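PDB 2WNK: sporozoite-specific SAG protein from Toxoplasma gondii, which is a SAG2-related surface antigen of the sporozoite stage, probably displayed on the parasite membrane and, as in other SRS proteins, likely involved in host-cell attachment. Local coordinates for residues V17-S30 and S77-L89. Numbering follows the deposited sequence.
Sequences VEKAGHVVRFNCPS and SGGNDFTLTVDAL
The carbonyl of G78 receives the side-chain amide of N27 at 2.9 Å (ND2 to O), nearly in the plane of that amide. G79, at positive phi, brings its CA to 3.2 Å from C28 O, a close CA-H...O approach. N80 exchanges two backbone bonds with C28, and D81 OD1 takes N27 ND2 at 2.8 Å, its carboxylate turned 70° from the amide. N27 stretches across to both acceptors because its CG stands anti to the backbone N (chi1 164°), while S5 satisfies its OD1. F82 sets CB 3.5 Å from F26 CZ, over one face of the F26 ring; the rings are tilted by only 23° but so displaced that little of one covers the other. F82 CE1 also meets C28 SG obliquely at 3.8 Å, the sulfur being disulfide-bonded to C100. Strands 22-28 and 80-86 run antiparallel in a three-stranded sheet, with 80-86 in the middle; from the face that also carries F82, V24, F26 and L84 reach F15, V123 and I125 of the facing sheet in the first SRS domain's β-sandwich. On the outer face T83 CG2 lies over the guanidinium of R25, 3.7 Å from NH1. L84 and V24 exchange two backbone hydrogen bonds. V86 packs its CB 4.0 Å from V17 CG1, and its carbonyl accepts G21 N in the turn of residues 19-22. Beyond it L89 brings CD1 to 3.5 Å from E18 O and rests CD2 on V17 CG1.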
ATOM      1  N   VAL A  17      -3.917  -5.474   1.567  1.00 19.31           N
ATOM      2  CA  VAL A  17      -3.554  -4.094   1.854  1.00 19.46           C
ATOM      3  C   VAL A  17      -2.113  -3.895   1.388  1.00 19.69           C
ATOM      4  O   VAL A  17      -1.195  -4.534   1.887  1.00 18.35           O
ATOM      5  CB  VAL A  17      -3.691  -3.747   3.356  1.00 19.24           C
ATOM      6  CG1 VAL A  17      -3.179  -2.322   3.625  1.00 20.59           C
ATOM      7  CG2 VAL A  17      -5.176  -3.866   3.815  1.00 17.58           C
ATOM      8  N   GLU A  18      -1.924  -2.982   0.445  1.00 19.94           N
ATOM      9  CA  GLU A  18      -0.633  -2.821  -0.230  1.00 21.28           C
ATOM     10  C   GLU A  18       0.145  -1.578   0.218  1.00 20.36           C
ATOM     11  O   GLU A  18       1.372  -1.499   0.059  1.00 20.68           O
ATOM     12  CB  GLU A  18      -0.875  -2.743  -1.734  1.00 21.60           C
ATOM     13  CG  GLU A  18      -1.818  -3.817  -2.251  1.00 24.88           C
ATOM     14  CD  GLU A  18      -1.094  -4.898  -3.017  1.00 28.05           C
ATOM     15  OE1 GLU A  18      -1.737  -5.525  -3.898  1.00 29.15           O
ATOM     16  OE2 GLU A  18       0.117  -5.099  -2.757  1.00 29.19           O
ATOM     17  N   LYS A  19      -0.567  -0.610   0.779  1.00 20.40           N
ATOM     18  CA  LYS A  19       0.015   0.701   1.052  1.00 19.84           C
ATOM     19  C   LYS A  19      -0.423   1.238   2.394  1.00 19.36           C
ATOM     20  O   LYS A  19      -1.568   1.020   2.795  1.00 18.57           O
ATOM     21  CB  LYS A  19      -0.494   1.676   0.023  1.00 21.29           C
ATOM     22  CG  LYS A  19       0.360   1.883  -1.111  1.00 21.82           C
ATOM     23  CD  LYS A  19       0.004   3.247  -1.574  1.00 20.51           C
ATOM     24  CE  LYS A  19       0.684   3.596  -2.824  1.00 22.45           C
ATOM     25  NZ  LYS A  19       0.426   5.021  -3.120  1.00 20.74           N
ATOM     26  N   ALA A  20       0.475   1.942   3.073  1.00 18.35           N
ATOM     27  CA  ALA A  20       0.116   2.601   4.320  1.00 18.65           C
ATOM     28  C   ALA A  20      -0.995   3.602   4.036  1.00 19.08           C
ATOM     29  O   ALA A  20      -0.898   4.387   3.084  1.00 19.09           O
ATOM     30  CB  ALA A  20       1.328   3.300   4.923  1.00 18.50           C
ATOM     31  N   GLY A  21      -2.040   3.577   4.865  1.00 19.63           N
ATOM     32  CA  GLY A  21      -3.174   4.478   4.702  1.00 20.04           C
ATOM     33  C   GLY A  21      -4.281   3.967   3.794  1.00 20.57           C
ATOM     34  O   GLY A  21      -5.241   4.702   3.532  1.00 22.57           O
ATOM     35  N   HIS A  22      -4.161   2.745   3.282  1.00 20.12           N
ATOM     36  CA  HIS A  22      -5.200   2.171   2.434  1.00 20.27           C
ATOM     37  C   HIS A  22      -6.302   1.569   3.307  1.00 20.44           C
ATOM     38  O   HIS A  22      -6.075   1.265   4.480  1.00 20.05           O
ATOM     39  CB  HIS A  22      -4.630   1.140   1.454  1.00 20.73           C
ATOM     40  CG  HIS A  22      -4.131   1.750   0.175  1.00 22.26           C
ATOM     41  ND1 HIS A  22      -3.865   1.009  -0.962  1.00 23.30           N
ATOM     42  CD2 HIS A  22      -3.895   3.044  -0.156  1.00 21.39           C
ATOM     43  CE1 HIS A  22      -3.458   1.819  -1.924  1.00 23.69           C
ATOM     44  NE2 HIS A  22      -3.469   3.057  -1.463  1.00 23.95           N
ATOM     45  N   VAL A  23      -7.493   1.438   2.737  1.00 19.92           N
ATOM     46  CA  VAL A  23      -8.633   0.937   3.483  1.00 21.20           C
ATOM     47  C   VAL A  23      -9.253  -0.266   2.784  1.00 21.04           C
ATOM     48  O   VAL A  23      -9.261  -0.363   1.537  1.00 22.62           O
ATOM     49  CB  VAL A  23      -9.717   2.041   3.753  1.00 22.14           C
ATOM     50  CG1 VAL A  23      -9.091   3.439   3.823  1.00 21.59           C
ATOM     51  CG2 VAL A  23     -10.845   1.977   2.757  1.00 23.36           C
ATOM     52  N   VAL A  24      -9.729  -1.205   3.597  1.00 19.39           N
ATOM     53  CA  VAL A  24     -10.488  -2.326   3.127  1.00 17.35           C
ATOM     54  C   VAL A  24     -11.914  -2.166   3.593  1.00 16.40           C
ATOM     55  O   VAL A  24     -12.165  -1.928   4.756  1.00 16.29           O
ATOM     56  CB  VAL A  24      -9.919  -3.670   3.667  1.00 17.04           C
ATOM     57  CG1 VAL A  24     -10.764  -4.826   3.172  1.00 20.31           C
ATOM     58  CG2 VAL A  24      -8.470  -3.814   3.228  1.00 19.25           C
ATOM     59  N   ARG A  25     -12.841  -2.291   2.665  1.00 15.74           N
ATOM     60  CA  ARG A  25     -14.264  -2.240   3.002  1.00 15.92           C
ATOM     61  C   ARG A  25     -14.859  -3.585   2.680  1.00 16.17           C
ATOM     62  O   ARG A  25     -14.645  -4.130   1.589  1.00 16.67           O
ATOM     63  CB  ARG A  25     -14.985  -1.126   2.225  1.00 15.78           C
ATOM     64  CG  ARG A  25     -14.575   0.255   2.631  1.00 17.75           C
ATOM     65  CD  ARG A  25     -15.265   1.333   1.761  1.00 18.96           C
ATOM     66  NE  ARG A  25     -14.623   2.635   1.960  1.00 20.95           N
ATOM     67  CZ  ARG A  25     -14.791   3.370   3.048  1.00 21.53           C
ATOM     68  NH1 ARG A  25     -15.590   2.932   4.023  1.00 21.53           N
ATOM     69  NH2 ARG A  25     -14.154   4.525   3.171  1.00 23.64           N
ATOM     70  N   PHE A  26     -15.563  -4.158   3.643  1.00 15.85           N
ATOM     71  CA  PHE A  26     -16.286  -5.382   3.383  1.00 15.24           C
ATOM     72  C   PHE A  26     -17.611  -5.394   4.120  1.00 15.96           C
ATOM     73  O   PHE A  26     -17.845  -4.593   5.011  1.00 16.07           O
ATOM     74  CB  PHE A  26     -15.446  -6.610   3.752  1.00 15.88           C
ATOM     75  CG  PHE A  26     -15.133  -6.727   5.218  1.00 14.98           C
ATOM     76  CD1 PHE A  26     -15.961  -7.459   6.058  1.00 15.01           C
ATOM     77  CD2 PHE A  26     -13.964  -6.179   5.735  1.00 16.04           C
ATOM     78  CE1 PHE A  26     -15.661  -7.622   7.412  1.00 16.35           C
ATOM     79  CE2 PHE A  26     -13.655  -6.324   7.104  1.00 18.35           C
ATOM     80  CZ  PHE A  26     -14.520  -7.056   7.942  1.00 16.09           C
ATOM     81  N   ASN A  27     -18.477  -6.312   3.717  1.00 14.61           N
ATOM     82  CA  ASN A  27     -19.812  -6.372   4.250  1.00 14.75           C
ATOM     83  C   ASN A  27     -20.142  -7.787   4.738  1.00 14.62           C
ATOM     84  O   ASN A  27     -19.827  -8.777   4.071  1.00 15.99           O
ATOM     85  CB  ASN A  27     -20.805  -5.916   3.178  1.00 15.06           C
ATOM     86  CG  ASN A  27     -22.230  -6.293   3.498  1.00 17.38           C
ATOM     87  OD1 ASN A  27     -22.738  -7.317   3.020  1.00 18.16           O
ATOM     88  ND2 ASN A  27     -22.887  -5.470   4.310  1.00 18.57           N
ATOM     89  N   CYS A  28     -20.760  -7.840   5.906  1.00 12.70           N
ATOM     90  CA  CYS A  28     -21.442  -9.063   6.387  1.00 13.18           C
ATOM     91  C   CYS A  28     -22.927  -8.891   6.064  1.00 13.59           C
ATOM     92  O   CYS A  28     -23.583  -8.028   6.653  1.00 14.43           O
ATOM     93  CB  CYS A  28     -21.260  -9.237   7.899  1.00 12.83           C
ATOM     94  SG  CYS A  28     -19.518  -9.706   8.413  1.00 14.75           S
ATOM     95  N   PRO A  29     -23.430  -9.688   5.121  1.00 13.42           N
ATOM     96  CA  PRO A  29     -24.766  -9.476   4.614  1.00 13.30           C
ATOM     97  C   PRO A  29     -25.765  -9.877   5.612  1.00 13.07           C
ATOM     98  O   PRO A  29     -25.526 -10.456   6.606  1.00 13.90           O
ATOM     99  CB  PRO A  29     -24.833 -10.380   3.401  1.00 13.88           C
ATOM    100  CG  PRO A  29     -24.001 -11.436   3.657  1.00 13.45           C
ATOM    101  CD  PRO A  29     -22.820 -10.792   4.390  1.00 13.54           C
ATOM    102  N   SER A  30     -26.981  -9.541   5.277  1.00 13.09           N
ATOM    103  CA  SER A  30     -28.069  -9.736   6.163  1.00 14.45           C
ATOM    104  C   SER A  30     -28.193 -11.071   6.904  1.00 15.09           C
ATOM    105  O   SER A  30     -28.441 -11.090   8.037  1.00 15.57           O
ATOM    106  CB  SER A  30     -29.326  -9.525   5.347  1.00 11.88           C
ATOM    107  OG  SER A  30     -30.339  -9.633   6.195  1.00 18.60           O
ATOM    108  N   SER A  77     -25.415  -6.638   0.416  1.00 24.64           N
ATOM    109  CA  SER A  77     -26.666  -5.964   0.809  1.00 24.09           C
ATOM    110  C   SER A  77     -27.281  -6.324   2.171  1.00 23.44           C
ATOM    111  O   SER A  77     -27.318  -7.468   2.650  1.00 25.45           O
ATOM    112  CB  SER A  77     -27.692  -5.793  -0.347  1.00 24.65           C
ATOM    113  OG  SER A  77     -28.921  -6.540  -0.239  1.00 24.26           O
ATOM    114  N   GLY A  78     -27.696  -5.284   2.810  1.00 22.48           N
ATOM    115  CA  GLY A  78     -28.111  -5.330   4.174  1.00 20.02           C
ATOM    116  C   GLY A  78     -26.908  -5.568   5.041  1.00 19.05           C
ATOM    117  O   GLY A  78     -25.795  -5.523   4.581  1.00 18.20           O
ATOM    118  N   GLY A  79     -27.187  -5.797   6.306  1.00 18.07           N
ATOM    119  CA  GLY A  79     -26.211  -6.296   7.251  1.00 15.86           C
ATOM    120  C   GLY A  79     -25.369  -5.250   7.908  1.00 15.69           C
ATOM    121  O   GLY A  79     -25.839  -4.259   8.395  1.00 15.54           O
ATOM    122  N   ASN A  80     -24.075  -5.532   7.972  1.00 14.58           N
ATOM    123  CA  ASN A  80     -23.151  -4.573   8.579  1.00 14.59           C
ATOM    124  C   ASN A  80     -21.945  -4.316   7.693  1.00 14.45           C
ATOM    125  O   ASN A  80     -21.387  -5.236   7.133  1.00 13.86           O
ATOM    126  CB  ASN A  80     -22.660  -5.075   9.943  1.00 15.36           C
ATOM    127  CG  ASN A  80     -23.699  -4.902  11.029  1.00 15.74           C
ATOM    128  OD1 ASN A  80     -24.108  -3.779  11.341  1.00 17.46           O
ATOM    129  ND2 ASN A  80     -24.173  -6.017  11.588  1.00 16.57           N
ATOM    130  N   ASP A  81     -21.553  -3.046   7.589  1.00 14.49           N
ATOM    131  CA  ASP A  81     -20.416  -2.642   6.767  1.00 14.03           C
ATOM    132  C   ASP A  81     -19.218  -2.322   7.646  1.00 14.36           C
ATOM    133  O   ASP A  81     -19.336  -1.607   8.646  1.00 14.65           O
ATOM    134  CB  ASP A  81     -20.797  -1.379   5.978  1.00 13.90           C
ATOM    135  CG  ASP A  81     -21.764  -1.657   4.817  1.00 16.09           C
ATOM    136  OD1 ASP A  81     -21.917  -2.804   4.364  1.00 18.07           O
ATOM    137  OD2 ASP A  81     -22.363  -0.688   4.306  1.00 16.66           O
ATOM    138  N   PHE A  82     -18.059  -2.871   7.272  1.00 13.78           N
ATOM    139  CA  PHE A  82     -16.845  -2.723   8.047  1.00 14.44           C
ATOM    140  C   PHE A  82     -15.765  -2.026   7.244  1.00 15.24           C
ATOM    141  O   PHE A  82     -15.648  -2.263   6.038  1.00 15.99           O
ATOM    142  CB  PHE A  82     -16.341  -4.099   8.495  1.00 14.69           C
ATOM    143  CG  PHE A  82     -17.295  -4.776   9.400  1.00 14.82           C
ATOM    144  CD1 PHE A  82     -18.287  -5.618   8.890  1.00 12.03           C
ATOM    145  CD2 PHE A  82     -17.309  -4.453  10.741  1.00 12.42           C
ATOM    146  CE1 PHE A  82     -19.231  -6.171   9.742  1.00 14.91           C
ATOM    147  CE2 PHE A  82     -18.248  -5.013  11.585  1.00 13.85           C
ATOM    148  CZ  PHE A  82     -19.208  -5.870  11.087  1.00 13.39           C
ATOM    149  N   THR A  83     -14.938  -1.248   7.943  1.00 14.33           N
ATOM    150  CA  THR A  83     -13.828  -0.509   7.313  1.00 15.41           C
ATOM    151  C   THR A  83     -12.565  -0.749   8.115  1.00 14.38           C
ATOM    152  O   THR A  83     -12.490  -0.368   9.275  1.00 15.70           O
ATOM    153  CB  THR A  83     -14.145   1.018   7.263  1.00 14.35           C
ATOM    154  OG1 THR A  83     -15.388   1.193   6.596  1.00 16.66           O
ATOM    155  CG2 THR A  83     -13.083   1.776   6.483  1.00 16.35           C
ATOM    156  N   LEU A  84     -11.567  -1.383   7.501  1.00 14.95           N
ATOM    157  CA  LEU A  84     -10.314  -1.613   8.172  1.00 15.28           C
ATOM    158  C   LEU A  84      -9.338  -0.635   7.554  1.00 16.44           C
ATOM    159  O   LEU A  84      -9.101  -0.671   6.338  1.00 15.54           O
ATOM    160  CB  LEU A  84      -9.799  -3.042   7.946  1.00 15.47           C
ATOM    161  CG  LEU A  84      -8.412  -3.228   8.587  1.00 17.01           C
ATOM    162  CD1 LEU A  84      -8.580  -3.419  10.108  1.00 16.55           C
ATOM    163  CD2 LEU A  84      -7.606  -4.407   7.932  1.00 18.07           C
ATOM    164  N   THR A  85      -8.797   0.248   8.392  1.00 17.00           N
ATOM    165  CA  THR A  85      -7.788   1.191   7.963  1.00 17.61           C
ATOM    166  C   THR A  85      -6.444   0.777   8.505  1.00 18.53           C
ATOM    167  O   THR A  85      -6.323   0.485   9.691  1.00 18.89           O
ATOM    168  CB  THR A  85      -8.101   2.577   8.511  1.00 17.67           C
ATOM    169  OG1 THR A  85      -9.332   3.020   7.944  1.00 18.86           O
ATOM    170  CG2 THR A  85      -6.997   3.574   8.117  1.00 17.72           C
ATOM    171  N   VAL A  86      -5.435   0.713   7.635  1.00 19.70           N
ATOM    172  CA  VAL A  86      -4.084   0.364   8.056  1.00 20.63           C
ATOM    173  C   VAL A  86      -3.161   1.568   7.851  1.00 21.43           C
ATOM    174  O   VAL A  86      -2.693   1.820   6.734  1.00 21.91           O
ATOM    175  CB  VAL A  86      -3.545  -0.851   7.293  1.00 20.98           C
ATOM    176  CG1 VAL A  86      -2.178  -1.227   7.828  1.00 20.99           C
ATOM    177  CG2 VAL A  86      -4.516  -2.035   7.436  1.00 21.58           C
ATOM    178  N   ASP A  87      -2.909   2.279   8.948  1.00 21.61           N
ATOM    179  CA  ASP A  87      -2.219   3.572   8.961  1.00 23.63           C
ATOM    180  C   ASP A  87      -0.720   3.398   8.671  1.00 23.09           C
ATOM    181  O   ASP A  87      -0.111   4.216   7.982  1.00 23.57           O
ATOM    182  CB  ASP A  87      -2.426   4.276  10.329  1.00 23.76           C
ATOM    183  CG  ASP A  87      -3.895   4.686  10.586  1.00 26.67           C
ATOM    184  OD1 ASP A  87      -4.497   5.323   9.709  1.00 27.39           O
ATOM    185  OD2 ASP A  87      -4.458   4.360  11.663  1.00 31.34           O
ATOM    186  N   ALA A  88      -0.123   2.338   9.212  1.00 23.32           N
ATOM    187  CA  ALA A  88       1.276   2.023   8.926  1.00 23.63           C
ATOM    188  C   ALA A  88       1.373   0.535   8.654  1.00 23.14           C
ATOM    189  O   ALA A  88       0.705  -0.255   9.333  1.00 23.85           O
ATOM    190  CB  ALA A  88       2.183   2.419  10.102  1.00 24.18           C
ATOM    191  N   LEU A  89       2.140   0.142   7.634  1.00 22.20           N
ATOM    192  CA  LEU A  89       2.280  -1.287   7.309  1.00 20.32           C
ATOM    193  C   LEU A  89       3.220  -1.976   8.293  1.00 20.72           C
ATOM    194  O   LEU A  89       4.163  -1.369   8.788  1.00 20.78           O
ATOM    195  CB  LEU A  89       2.750  -1.518   5.863  1.00 20.15           C
ATOM    196  CG  LEU A  89       1.854  -1.006   4.727  1.00 19.41           C
ATOM    197  CD1 LEU A  89       2.460  -1.276   3.371  1.00 18.63           C
ATOM    198  CD2 LEU A  89       0.526  -1.708   4.826  1.00 17.64           C
TER
HETATM  199  O   HOH W   1     -17.198   0.330   4.537  1.00 27.54           O
HETATM  200  O   HOH W   2     -30.008  -6.265   6.891  1.00 22.51           O